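Local coordinates for protein insecticyanin-A (Manduca sexta, PDB 1Z24) that binds the bile pigment biliverdin IX gamma and, mixed with lipoprotein-bound carotenes, gives hornworms their green camouflage colour, at residues 30-35 and 166-171; 42-47 and 59-64; 65-70 and 175-180. All blocks are in the same frame, centred on the assembly; numbering follows the deposited sequence.

Interaction 1 of 3, residues 30-35 and 166-171; sequences IAKLPL and ISNDFS. With BLV (biliverdin IX gamma chromophore), chain B.
Lys32 and Ile166 form an antiparallel hydrogen-bonded pair that adds the short strand 166-167 to strand 25-32 of the lipocalin beta-barrel. Lys32 N donates to Ile166 O at 3.0 Å, and Ile166 N returns a bond to Lys32 O at 2.8 Å. The tight part of the contact is this backbone ladder. In the neighbouring non-hydrogen-bonded pair, Ala31 and Ser167 bring their CA atoms to 4.1 Å, with the buried Ala31 CB packed on Ile166 O. One step further, Asn168 N reaches Ile30 O at 2.8 Å in a nearly straight bond (168°), although the donor stands above the carbonyl plane. Strand 25-32 is also hydrogen-bonded to strand 127-136, where Ile30 and Ala31 share Ile134 as partner in a classic beta bulge.

The solvent side is looser. Ile166 and Ser167 are exposed, and the main side-chain touch is apolar: Ile166 CG1 lies anti to the carbonyl carbon (chi1 -71°), and beyond it CD1 meets Pro34 CD at 3.8 Å, the two side chains crossing at about a right angle. Lys32 NZ and Asn168 ND2, both donors, lie 3.7 Å apart and converge on Glu29 OE2, the lysine in a salt bridge, the amide in a hydrogen bond. Past the strand, Asp169 OD2 accepts from Ser171 N in an Asx turn, and Ser171 OG caps Ala174 N of helix 172-175. At the other end the chain dips toward the pigment, where Leu35 CD2 sits 3.6 Å from the oxygen OA of biliverdin.

Interaction 2 of 3, residues 42-47 and 59-64; sequences KCTIAE and NSFVSN. With BLV (biliverdin IX gamma chromophore), chain B.
Thr44 and Phe61 lie side by side, pointing the same way into the pigment pocket, on the antiparallel hairpin of strands 44-50 and 55-63. Phe61 CB packs 3.3 Å from Lys42 O and 3.5 Å from Thr44 OG1. Its CG is placed between the backbone N and the carbonyl carbon (chi1 61°), and from there the ring meets the vinyl group on pyrrole ring C of biliverdin. CG and CD2 touch vinyl carbon CAC, CD2 at 3.5 Å; CE2 reaches the methine carbon CHD at 3.8 Å; CD1, CE1 and, at the tip, CZ come near CBC, with CZ at 4.0 Å. CAC thus lies over one ring face, offset toward the rim, while Thr44 OG1 sits at the ring edge. The methyl CMC is touched by Thr44 CG2 at 3.4 Å, by Asn59 CB and by Ile45 O. Paired backbone bonds at Ile45-Ser60 and Lys42-Val62 hold the strands together, and a beta bulge between these pairs shifts the register by one. The pigment's hydrogen bonds go to Arg97, Asn37 and Asn118, outside both segments, consistent with ring C being held here mainly by shape and van der Waals contact.

Interaction 3 of 3, residues 65-70 and 175-180; sequences GVKEYM and CQYSTT. With BLV (biliverdin IX gamma chromophore), chain B.
Val66 pairs with Thr179, and Lys67 with Thr180, in parallel, the one parallel pairing in a sheet whose other neighbouring strands run antiparallel. Gly65 O collects several donors at the start of the pairing: Ser178 N at 2.8 Å, in the carbonyl plane, and weak bonds from Thr179 N and Ser178 OG. Lys67 N then donates to Thr179 O at 2.7 Å. On one face of the sheet Val66 CG2 and Thr179 CG2 meet at 3.7 Å, side by side. On the other, Lys67 runs across the Tyr177 ring: its CB stands over the face, 3.8 Å from the ring centroid in a CH-pi contact, CE reaches Tyr177 CZ, and NZ makes a weak bond to Tyr177 OH at 3.2 Å. Tyr177 CG sits between its backbone N and carbonyl carbon (chi1 59°), where it meets Lys67 CB at 3.7 Å. Thr180 OG1 lies at the edge of the Tyr69 ring, near its plane. Further along the strand Met70 SD touches C1D of biliverdin at 3.4 Å. One strand thus carries an exposed partner from late in the chain at its start and a pocket residue further on, within the lipocalin calyx built round its ligand.

Interaction 2 is the buried contact, interaction 1 is partly buried and interaction 3 lies on the surface, yet all three reach one curled sheet and touch the same biliverdin. Interaction 2 joins neighbours in sequence, whereas 30-35/166-171 and 65-70/175-180 bring late parts of the chain back onto early strands, their segments alternating. Asn168 links interaction 1 to interaction 2 by weak bonds to Cys43 and Thr44. The Cys43-Cys175 disulfide ties interaction 2 to interaction 3; the centres of the two contacts lie about 8 Å apart. Chemistry follows place: carbon contacts with the pigment inside, in interaction 1 a backbone ladder with a Lys32-Glu29 salt bridge beside it, and aliphatic-aromatic packing with weak polar bonds outside in interaction 3.

Interaction 1 of 3, residues 30-35 and 166-171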
loop_
_atom_site.group_PDB
_atom_site.type_symbol
_atom_site.label_atom_id
_atom_site.label_comp_id
_atom_site.label_asym_id
_atom_site.label_seq_id
_atom_site.Cartn_x
_atom_site.Cartn_y
_atom_site.Cartn_z
ATOM N N ILE A 30 -25.102 -1.546 -4.140
ATOM C CA ILE A 30 -25.143 -1.260 -5.550
ATOM C C ILE A 30 -24.125 -2.093 -6.225
ATOM O O ILE A 30 -24.310 -2.619 -7.307
ATOM C CB ILE A 30 -24.813 0.226 -5.736
ATOM C CG1 ILE A 30 -25.893 1.074 -5.125
ATOM C CG2 ILE A 30 -24.711 0.568 -7.202
ATOM C CD1 ILE A 30 -27.251 0.704 -5.658
ATOM N N ALA A 31 -23.000 -2.227 -5.584
ATOM C CA ALA A 31 -21.968 -3.044 -6.209
ATOM C C ALA A 31 -20.988 -3.461 -5.166
ATOM O O ALA A 31 -20.926 -2.832 -4.093
ATOM C CB ALA A 31 -21.189 -2.297 -7.260
ATOM N N LYS A 32 -20.210 -4.501 -5.462
ATOM C CA LYS A 32 -19.201 -4.937 -4.485
ATOM C C LYS A 32 -18.042 -5.602 -5.199
ATOM O O LYS A 32 -18.199 -5.904 -6.366
ATOM C CB LYS A 32 -19.784 -6.077 -3.587
ATOM C CG LYS A 32 -20.294 -7.288 -4.410
ATOM C CD LYS A 32 -20.652 -8.519 -3.582
ATOM C CE LYS A 32 -21.412 -9.611 -4.388
ATOM N NZ LYS A 32 -22.758 -9.134 -4.689
ATOM N N LEU A 33 -16.902 -5.818 -4.489
ATOM C CA LEU A 33 -15.811 -6.553 -5.060
ATOM C C LEU A 33 -16.231 -8.017 -4.739
ATOM O O LEU A 33 -17.019 -8.177 -3.769
ATOM C CB LEU A 33 -14.470 -6.273 -4.383
ATOM C CG LEU A 33 -13.885 -4.874 -4.654
ATOM C CD1 LEU A 33 -12.472 -4.797 -4.095
ATOM C CD2 LEU A 33 -13.845 -4.504 -6.102
ATOM N N PRO A 34 -15.813 -9.025 -5.504
ATOM C CA PRO A 34 -16.219 -10.374 -5.194
ATOM C C PRO A 34 -15.915 -10.786 -3.750
ATOM O O PRO A 34 -14.881 -10.384 -3.206
ATOM C CB PRO A 34 -15.287 -11.263 -5.990
ATOM C CG PRO A 34 -14.682 -10.437 -7.057
ATOM C CD PRO A 34 -14.908 -9.016 -6.657
ATOM N N LEU A 35 -16.912 -11.426 -3.139
ATOM C CA LEU A 35 -16.880 -11.898 -1.741
ATOM C C LEU A 35 -17.614 -13.229 -1.690
ATOM O O LEU A 35 -18.837 -13.240 -1.911
ATOM C CB LEU A 35 -17.426 -10.832 -0.771
ATOM C CG LEU A 35 -17.557 -11.313 0.696
ATOM C CD1 LEU A 35 -16.210 -11.884 1.213
ATOM C CD2 LEU A 35 -18.058 -10.168 1.595
ATOM N N ILE A 166 -18.685 -5.337 -9.044
ATOM C CA ILE A 166 -19.722 -6.119 -9.670
ATOM C C ILE A 166 -21.055 -5.586 -9.197
ATOM O O ILE A 166 -21.302 -5.567 -7.996
ATOM C CB ILE A 166 -19.594 -7.564 -9.283
ATOM C CG1 ILE A 166 -18.366 -8.183 -9.965
ATOM C CG2 ILE A 166 -20.837 -8.266 -9.805
ATOM C CD1 ILE A 166 -17.857 -9.303 -9.069
ATOM N N SER A 167 -21.911 -5.166 -10.141
ATOM C CA SER A 167 -23.226 -4.576 -9.836
ATOM C C SER A 167 -24.239 -5.549 -9.320
ATOM O O SER A 167 -24.270 -6.673 -9.816
ATOM C CB SER A 167 -23.694 -3.862 -11.061
ATOM O OG SER A 167 -23.122 -2.555 -11.095
ATOM N N ASN A 168 -25.028 -5.147 -8.317
ATOM C CA ASN A 168 -26.061 -6.008 -7.743
ATOM C C ASN A 168 -27.409 -5.754 -8.472
ATOM O O ASN A 168 -27.512 -4.911 -9.336
ATOM C CB ASN A 168 -26.270 -5.857 -6.264
ATOM C CG ASN A 168 -26.750 -7.181 -5.734
ATOM O OD1 ASN A 168 -27.610 -7.865 -6.319
ATOM N ND2 ASN A 168 -26.154 -7.566 -4.641
ATOM N N ASP A 169 -28.452 -6.457 -8.151
ATOM C CA ASP A 169 -29.673 -6.217 -8.866
ATOM C C ASP A 169 -30.794 -6.093 -7.911
ATOM O O ASP A 169 -30.950 -6.884 -6.979
ATOM C CB ASP A 169 -29.822 -7.359 -9.926
ATOM C CG ASP A 169 -31.140 -7.519 -10.713
ATOM O OD1 ASP A 169 -31.436 -8.563 -11.268
ATOM O OD2 ASP A 169 -31.962 -6.496 -10.687
ATOM N N PHE A 170 -31.550 -5.057 -8.176
ATOM C CA PHE A 170 -32.697 -4.714 -7.373
ATOM C C PHE A 170 -34.032 -4.713 -8.150
ATOM O O PHE A 170 -34.978 -4.040 -7.763
ATOM C CB PHE A 170 -32.455 -3.331 -6.669
ATOM C CG PHE A 170 -31.307 -3.504 -5.689
ATOM C CD1 PHE A 170 -31.536 -3.952 -4.387
ATOM C CD2 PHE A 170 -29.994 -3.281 -6.122
ATOM C CE1 PHE A 170 -30.464 -4.170 -3.519
ATOM C CE2 PHE A 170 -28.903 -3.478 -5.270
ATOM C CZ PHE A 170 -29.162 -3.930 -3.972
ATOM N N SER A 171 -34.139 -5.451 -9.242
ATOM C CA SER A 171 -35.393 -5.491 -9.974
ATOM C C SER A 171 -36.432 -6.202 -9.114
ATOM O O SER A 171 -36.081 -6.911 -8.123
ATOM C CB SER A 171 -35.197 -6.159 -11.309
ATOM O OG SER A 171 -35.049 -7.519 -11.045
HETATM N NA BLV B . -19.089 -9.325 5.027
HETATM C C1A BLV B . -18.046 -10.159 5.258
HETATM C C2A BLV B . -16.910 -9.510 5.888
HETATM C C3A BLV B . -17.287 -8.211 6.062
HETATM C C4A BLV B . -18.650 -8.109 5.509
HETATM C CMA BLV B . -16.468 -6.990 6.629
HETATM O OA BLV B . -18.082 -11.336 4.969
HETATM C CAA BLV B . -15.613 -10.138 6.203
HETATM C CBA BLV B . -14.933 -10.207 4.867
HETATM C CGA BLV B . -13.651 -11.027 5.012
HETATM O O1A BLV B . -12.569 -10.510 5.068
HETATM O O2A BLV B . -13.737 -12.211 5.106
HETATM C CHB BLV B . -19.361 -6.911 5.470
HETATM N NB BLV B . -21.504 -7.584 4.505
HETATM C C1B BLV B . -20.553 -6.638 4.820
HETATM C C2B BLV B . -20.983 -5.321 4.419
HETATM C C3B BLV B . -22.183 -5.489 3.863
HETATM C C4B BLV B . -22.500 -6.920 3.905
HETATM C CMB BLV B . -20.217 -4.022 4.615
HETATM C CAB BLV B . -23.044 -4.410 3.276
HETATM C CBB BLV B . -23.661 -4.775 2.106
HETATM C CHC BLV B . -23.713 -7.458 3.451
HETATM N NC BLV B . -23.579 -9.864 3.704
HETATM C C1C BLV B . -24.261 -8.705 3.537
HETATM C C2C BLV B . -25.706 -8.950 3.406
HETATM C C3C BLV B . -25.975 -10.252 3.525
HETATM C C4C BLV B . -24.594 -10.854 3.720
HETATM C CMC BLV B . -26.702 -7.896 3.282
HETATM C CAC BLV B . -27.264 -11.094 3.461
HETATM C CBC BLV B . -27.338 -12.294 4.085
HETATM C CHD BLV B . -24.318 -12.263 3.804
HETATM N ND BLV B . -22.423 -12.184 5.388
HETATM C C1D BLV B . -23.352 -12.886 4.568
HETATM C C2D BLV B . -23.133 -14.360 4.703
HETATM C C3D BLV B . -22.094 -14.544 5.586
HETATM C C4D BLV B . -21.696 -13.206 5.987
HETATM C CMD BLV B . -23.865 -15.467 4.007
HETATM O OD BLV B . -20.810 -12.998 6.781
HETATM C CAD BLV B . -21.531 -15.831 6.041
HETATM C CBD BLV B . -22.065 -16.111 7.433
HETATM C CGD BLV B . -21.346 -17.349 8.084
HETATM O O1D BLV B . -21.839 -18.429 8.003
HETATM O O2D BLV B . -20.276 -17.237 8.651
#

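Interaction 2 of 3, residues 42-47 and 59-64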
loop_
_atom_site.group_PDB
_atom_site.type_symbol
_atom_site.label_atom_id
_atom_site.label_comp_id
_atom_site.label_asym_id
_atom_site.label_seq_id
_atom_site.Cartn_x
_atom_site.Cartn_y
_atom_site.Cartn_z
ATOM N N LYS A 42 -28.858 -11.628 -4.295
ATOM C CA LYS A 42 -29.183 -10.469 -5.087
ATOM C C LYS A 42 -30.086 -9.662 -4.241
ATOM O O LYS A 42 -30.475 -10.210 -3.213
ATOM C CB LYS A 42 -29.858 -10.832 -6.377
ATOM C CG LYS A 42 -29.035 -11.930 -6.995
ATOM C CD LYS A 42 -28.494 -11.607 -8.380
ATOM C CE LYS A 42 -29.461 -12.165 -9.443
ATOM N NZ LYS A 42 -29.202 -13.556 -9.875
ATOM N N CYS A 43 -30.363 -8.427 -4.674
ATOM C CA CYS A 43 -31.216 -7.573 -3.910
ATOM C C CYS A 43 -30.661 -7.505 -2.509
ATOM O O CYS A 43 -31.403 -7.541 -1.549
ATOM C CB CYS A 43 -32.612 -8.206 -3.841
ATOM S SG CYS A 43 -33.832 -7.119 -3.118
ATOM N N THR A 44 -29.335 -7.446 -2.416
ATOM C CA THR A 44 -28.640 -7.384 -1.136
ATOM C C THR A 44 -28.769 -6.051 -0.399
ATOM O O THR A 44 -28.387 -5.008 -0.909
ATOM C CB THR A 44 -27.172 -7.622 -1.384
ATOM O OG1 THR A 44 -27.142 -8.781 -2.072
ATOM C CG2 THR A 44 -26.410 -7.834 -0.060
ATOM N N ILE A 45 -29.296 -6.101 0.825
ATOM C CA ILE A 45 -29.461 -4.903 1.596
ATOM C C ILE A 45 -29.071 -5.129 3.048
ATOM O O ILE A 45 -29.390 -6.132 3.680
ATOM C CB ILE A 45 -30.937 -4.599 1.559
ATOM C CG1 ILE A 45 -31.447 -4.613 0.125
ATOM C CG2 ILE A 45 -31.268 -3.315 2.346
ATOM C CD1 ILE A 45 -32.940 -4.332 0.053
ATOM N N ALA A 46 -28.369 -4.181 3.597
ATOM C CA ALA A 46 -27.962 -4.256 4.989
ATOM C C ALA A 46 -28.721 -3.170 5.717
ATOM O O ALA A 46 -28.631 -1.996 5.326
ATOM C CB ALA A 46 -26.454 -4.014 5.146
ATOM N N GLU A 47 -29.478 -3.519 6.763
ATOM C CA GLU A 47 -30.224 -2.511 7.498
ATOM C C GLU A 47 -29.738 -2.416 8.915
ATOM O O GLU A 47 -29.753 -3.411 9.637
ATOM C CB GLU A 47 -31.666 -2.900 7.592
ATOM C CG GLU A 47 -32.573 -1.816 8.236
ATOM C CD GLU A 47 -34.004 -2.334 8.470
ATOM O OE1 GLU A 47 -34.589 -2.239 9.538
ATOM O OE2 GLU A 47 -34.538 -2.930 7.415
ATOM N N ASN A 59 -29.374 -8.246 7.896
ATOM C CA ASN A 59 -28.866 -8.361 6.554
ATOM C C ASN A 59 -29.671 -9.388 5.769
ATOM O O ASN A 59 -30.044 -10.464 6.275
ATOM C CB ASN A 59 -27.439 -8.963 6.544
ATOM C CG ASN A 59 -26.244 -8.069 6.841
ATOM O OD1 ASN A 59 -26.292 -6.804 6.686
ATOM N ND2 ASN A 59 -25.123 -8.767 7.312
ATOM N N SER A 60 -29.916 -9.085 4.509
ATOM C CA SER A 60 -30.633 -10.003 3.699
ATOM C C SER A 60 -30.339 -9.902 2.234
ATOM O O SER A 60 -29.911 -8.894 1.698
ATOM C CB SER A 60 -32.158 -9.884 3.878
ATOM O OG SER A 60 -32.715 -8.776 3.157
ATOM N N PHE A 61 -30.633 -11.001 1.594
ATOM C CA PHE A 61 -30.495 -11.140 0.181
ATOM C C PHE A 61 -31.381 -12.272 -0.270
ATOM O O PHE A 61 -31.946 -13.014 0.543
ATOM C CB PHE A 61 -29.102 -11.143 -0.387
ATOM C CG PHE A 61 -28.183 -12.244 0.066
ATOM C CD1 PHE A 61 -28.636 -13.528 0.422
ATOM C CD2 PHE A 61 -26.809 -12.000 0.087
ATOM C CE1 PHE A 61 -27.754 -14.541 0.800
ATOM C CE2 PHE A 61 -25.906 -13.013 0.444
ATOM C CZ PHE A 61 -26.369 -14.290 0.810
ATOM N N VAL A 62 -31.485 -12.392 -1.552
ATOM C CA VAL A 62 -32.297 -13.417 -2.153
ATOM C C VAL A 62 -31.505 -14.364 -3.082
ATOM O O VAL A 62 -30.762 -13.954 -3.998
ATOM C CB VAL A 62 -33.510 -12.783 -2.929
ATOM C CG1 VAL A 62 -34.431 -13.848 -3.518
ATOM C CG2 VAL A 62 -34.379 -11.864 -2.052
ATOM N N SER A 63 -31.697 -15.663 -2.845
ATOM C CA SER A 63 -31.085 -16.716 -3.632
ATOM C C SER A 63 -32.223 -17.650 -3.993
ATOM O O SER A 63 -32.898 -18.155 -3.099
ATOM C CB SER A 63 -29.918 -17.446 -2.928
ATOM O OG SER A 63 -29.164 -16.431 -2.263
ATOM N N ASN A 64 -32.456 -17.823 -5.289
ATOM C CA ASN A 64 -33.491 -18.698 -5.821
ATOM C C ASN A 64 -34.820 -18.659 -5.130
ATOM O O ASN A 64 -35.334 -19.700 -4.743
ATOM C CB ASN A 64 -33.056 -20.183 -5.836
ATOM C CG ASN A 64 -31.679 -20.338 -6.457
ATOM O OD1 ASN A 64 -30.625 -20.711 -5.824
ATOM N ND2 ASN A 64 -31.705 -20.015 -7.746
HETATM N NA BLV B . -19.089 -9.325 5.027
HETATM C C1A BLV B . -18.046 -10.159 5.258
HETATM C C2A BLV B . -16.910 -9.510 5.888
HETATM C C3A BLV B . -17.287 -8.211 6.062
HETATM C C4A BLV B . -18.650 -8.109 5.509
HETATM C CMA BLV B . -16.468 -6.990 6.629
HETATM O OA BLV B . -18.082 -11.336 4.969
HETATM C CAA BLV B . -15.613 -10.138 6.203
HETATM C CBA BLV B . -14.933 -10.207 4.867
HETATM C CGA BLV B . -13.651 -11.027 5.012
HETATM O O1A BLV B . -12.569 -10.510 5.068
HETATM O O2A BLV B . -13.737 -12.211 5.106
HETATM C CHB BLV B . -19.361 -6.911 5.470
HETATM N NB BLV B . -21.504 -7.584 4.505
HETATM C C1B BLV B . -20.553 -6.638 4.820
HETATM C C2B BLV B . -20.983 -5.321 4.419
HETATM C C3B BLV B . -22.183 -5.489 3.863
HETATM C C4B BLV B . -22.500 -6.920 3.905
HETATM C CMB BLV B . -20.217 -4.022 4.615
HETATM C CAB BLV B . -23.044 -4.410 3.276
HETATM C CBB BLV B . -23.661 -4.775 2.106
HETATM C CHC BLV B . -23.713 -7.458 3.451
HETATM N NC BLV B . -23.579 -9.864 3.704
HETATM C C1C BLV B . -24.261 -8.705 3.537
HETATM C C2C BLV B . -25.706 -8.950 3.406
HETATM C C3C BLV B . -25.975 -10.252 3.525
HETATM C C4C BLV B . -24.594 -10.854 3.720
HETATM C CMC BLV B . -26.702 -7.896 3.282
HETATM C CAC BLV B . -27.264 -11.094 3.461
HETATM C CBC BLV B . -27.338 -12.294 4.085
HETATM C CHD BLV B . -24.318 -12.263 3.804
HETATM N ND BLV B . -22.423 -12.184 5.388
HETATM C C1D BLV B . -23.352 -12.886 4.568
HETATM C C2D BLV B . -23.133 -14.360 4.703
HETATM C C3D BLV B . -22.094 -14.544 5.586
HETATM C C4D BLV B . -21.696 -13.206 5.987
HETATM C CMD BLV B . -23.865 -15.467 4.007
HETATM O OD BLV B . -20.810 -12.998 6.781
HETATM C CAD BLV B . -21.531 -15.831 6.041
HETATM C CBD BLV B . -22.065 -16.111 7.433
HETATM C CGD BLV B . -21.346 -17.349 8.084
HETATM O O1D BLV B . -21.839 -18.429 8.003
HETATM O O2D BLV B . -20.276 -17.237 8.651
#

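Interaction 3 of 3, residues 65-70 and 175-180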
loop_
_atom_site.group_PDB
_atom_site.type_symbol
_atom_site.label_atom_id
_atom_site.label_comp_id
_atom_site.label_asym_id
_atom_site.label_seq_id
_atom_site.Cartn_x
_atom_site.Cartn_y
_atom_site.Cartn_z
ATOM N N GLY A 65 -35.380 -17.473 -4.992
ATOM C CA GLY A 65 -36.678 -17.356 -4.371
ATOM C C GLY A 65 -36.681 -17.386 -2.880
ATOM O O GLY A 65 -37.719 -17.265 -2.243
ATOM N N VAL A 66 -35.520 -17.538 -2.325
ATOM C CA VAL A 66 -35.465 -17.567 -0.890
ATOM C C VAL A 66 -34.753 -16.375 -0.335
ATOM O O VAL A 66 -33.664 -15.980 -0.798
ATOM C CB VAL A 66 -34.654 -18.738 -0.435
ATOM C CG1 VAL A 66 -34.686 -18.702 1.105
ATOM C CG2 VAL A 66 -35.364 -19.932 -1.060
ATOM N N LYS A 67 -35.379 -15.830 0.674
ATOM C CA LYS A 67 -34.780 -14.705 1.266
ATOM C C LYS A 67 -34.012 -15.126 2.452
ATOM O O LYS A 67 -34.607 -15.459 3.472
ATOM C CB LYS A 67 -35.757 -13.646 1.723
ATOM C CG LYS A 67 -35.120 -12.293 2.008
ATOM C CD LYS A 67 -35.593 -11.542 3.235
ATOM C CE LYS A 67 -37.030 -11.060 3.390
ATOM N NZ LYS A 67 -37.170 -9.579 3.441
ATOM N N GLU A 68 -32.701 -15.069 2.319
ATOM C CA GLU A 68 -31.866 -15.412 3.449
ATOM C C GLU A 68 -31.454 -14.173 4.231
ATOM O O GLU A 68 -31.085 -13.095 3.678
ATOM C CB GLU A 68 -30.659 -16.230 3.056
ATOM C CG GLU A 68 -31.098 -17.471 2.330
ATOM C CD GLU A 68 -29.910 -18.183 1.751
ATOM O OE1 GLU A 68 -28.767 -17.850 1.987
ATOM O OE2 GLU A 68 -30.217 -19.166 0.966
ATOM N N TYR A 69 -31.506 -14.335 5.563
ATOM C CA TYR A 69 -31.139 -13.209 6.364
ATOM C C TYR A 69 -30.330 -13.549 7.596
ATOM O O TYR A 69 -30.205 -14.716 7.982
ATOM C CB TYR A 69 -32.386 -12.415 6.684
ATOM C CG TYR A 69 -33.304 -13.217 7.512
ATOM C CD1 TYR A 69 -33.281 -12.982 8.889
ATOM C CD2 TYR A 69 -34.177 -14.162 6.944
ATOM C CE1 TYR A 69 -34.147 -13.692 9.724
ATOM C CE2 TYR A 69 -35.057 -14.883 7.762
ATOM C CZ TYR A 69 -35.022 -14.628 9.147
ATOM O OH TYR A 69 -35.850 -15.299 10.013
ATOM N N MET A 70 -29.766 -12.495 8.196
ATOM C CA MET A 70 -28.943 -12.621 9.390
ATOM C C MET A 70 -29.257 -11.483 10.311
ATOM O O MET A 70 -29.383 -10.338 9.865
ATOM C CB MET A 70 -27.479 -12.313 9.033
ATOM C CG MET A 70 -26.873 -13.230 8.022
ATOM S SD MET A 70 -25.336 -12.579 7.308
ATOM C CE MET A 70 -24.098 -12.930 8.527
ATOM N N CYS A 175 -35.682 -9.167 -6.367
ATOM C CA CYS A 175 -35.980 -9.130 -4.966
ATOM C C CYS A 175 -37.119 -9.988 -4.511
ATOM O O CYS A 175 -37.434 -10.049 -3.320
ATOM C CB CYS A 175 -36.377 -7.688 -4.642
ATOM S SG CYS A 175 -34.952 -6.604 -4.720
ATOM N N GLN A 176 -37.749 -10.632 -5.455
ATOM C CA GLN A 176 -38.888 -11.459 -5.129
ATOM C C GLN A 176 -38.522 -12.716 -4.390
ATOM O O GLN A 176 -37.525 -13.368 -4.719
ATOM C CB GLN A 176 -39.345 -11.947 -6.501
ATOM C CG GLN A 176 -40.713 -12.615 -6.742
ATOM C CD GLN A 176 -40.986 -12.241 -8.231
ATOM O OE1 GLN A 176 -41.708 -11.248 -8.549
ATOM N NE2 GLN A 176 -40.317 -12.948 -9.180
ATOM N N TYR A 177 -39.335 -13.073 -3.409
ATOM C CA TYR A 177 -39.058 -14.303 -2.698
ATOM C C TYR A 177 -40.330 -14.973 -2.231
ATOM O O TYR A 177 -41.264 -14.309 -1.823
ATOM C CB TYR A 177 -38.096 -14.218 -1.543
ATOM C CG TYR A 177 -38.614 -13.244 -0.538
ATOM C CD1 TYR A 177 -39.383 -13.676 0.555
ATOM C CD2 TYR A 177 -38.314 -11.886 -0.698
ATOM C CE1 TYR A 177 -39.831 -12.746 1.491
ATOM C CE2 TYR A 177 -38.750 -10.950 0.240
ATOM C CZ TYR A 177 -39.516 -11.392 1.322
ATOM O OH TYR A 177 -39.951 -10.468 2.217
ATOM N N SER A 178 -40.362 -16.296 -2.286
ATOM C CA SER A 178 -41.536 -17.026 -1.853
ATOM C C SER A 178 -41.362 -17.429 -0.409
ATOM O O SER A 178 -42.325 -17.621 0.325
ATOM C CB SER A 178 -41.713 -18.263 -2.676
ATOM O OG SER A 178 -40.554 -19.071 -2.458
ATOM N N THR A 179 -40.112 -17.547 0.017
ATOM C CA THR A 179 -39.881 -17.930 1.389
ATOM C C THR A 179 -38.602 -17.355 1.949
ATOM O O THR A 179 -37.765 -16.902 1.165
ATOM C CB THR A 179 -39.878 -19.457 1.486
ATOM O OG1 THR A 179 -39.974 -19.852 2.847
ATOM C CG2 THR A 179 -38.606 -19.960 0.821
ATOM N N THR A 180 -38.490 -17.411 3.310
ATOM C CA THR A 180 -37.354 -16.925 4.096
ATOM C C THR A 180 -36.518 -17.945 4.865
ATOM O O THR A 180 -36.851 -19.102 5.065
ATOM C CB THR A 180 -37.731 -15.822 4.995
ATOM O OG1 THR A 180 -38.199 -16.347 6.178
ATOM C CG2 THR A 180 -38.780 -15.012 4.315
HETATM N NA BLV B . -19.089 -9.325 5.027
HETATM C C1A BLV B . -18.046 -10.159 5.258
HETATM C C2A BLV B . -16.910 -9.510 5.888
HETATM C C3A BLV B . -17.287 -8.211 6.062
HETATM C C4A BLV B . -18.650 -8.109 5.509
HETATM C CMA BLV B . -16.468 -6.990 6.629
HETATM O OA BLV B . -18.082 -11.336 4.969
HETATM C CAA BLV B . -15.613 -10.138 6.203
HETATM C CBA BLV B . -14.933 -10.207 4.867
HETATM C CGA BLV B . -13.651 -11.027 5.012
HETATM O O1A BLV B . -12.569 -10.510 5.068
HETATM O O2A BLV B . -13.737 -12.211 5.106
HETATM C CHB BLV B . -19.361 -6.911 5.470
HETATM N NB BLV B . -21.504 -7.584 4.505
HETATM C C1B BLV B . -20.553 -6.638 4.820
HETATM C C2B BLV B . -20.983 -5.321 4.419
HETATM C C3B BLV B . -22.183 -5.489 3.863
HETATM C C4B BLV B . -22.500 -6.920 3.905
HETATM C CMB BLV B . -20.217 -4.022 4.615
HETATM C CAB BLV B . -23.044 -4.410 3.276
HETATM C CBB BLV B . -23.661 -4.775 2.106
HETATM C CHC BLV B . -23.713 -7.458 3.451
HETATM N NC BLV B . -23.579 -9.864 3.704
HETATM C C1C BLV B . -24.261 -8.705 3.537
HETATM C C2C BLV B . -25.706 -8.950 3.406
HETATM C C3C BLV B . -25.975 -10.252 3.525
HETATM C C4C BLV B . -24.594 -10.854 3.720
HETATM C CMC BLV B . -26.702 -7.896 3.282
HETATM C CAC BLV B . -27.264 -11.094 3.461
HETATM C CBC BLV B . -27.338 -12.294 4.085
HETATM C CHD BLV B . -24.318 -12.263 3.804
HETATM N ND BLV B . -22.423 -12.184 5.388
HETATM C C1D BLV B . -23.352 -12.886 4.568
HETATM C C2D BLV B . -23.133 -14.360 4.703
HETATM C C3D BLV B . -22.094 -14.544 5.586
HETATM C C4D BLV B . -21.696 -13.206 5.987
HETATM C CMD BLV B . -23.865 -15.467 4.007
HETATM O OD BLV B . -20.810 -12.998 6.781
HETATM C CAD BLV B . -21.531 -15.831 6.041
HETATM C CBD BLV B . -22.065 -16.111 7.433
HETATM C CGD BLV B . -21.346 -17.349 8.084
HETATM O O1D BLV B . -21.839 -18.429 8.003
HETATM O O2D BLV B . -20.276 -17.237 8.651
#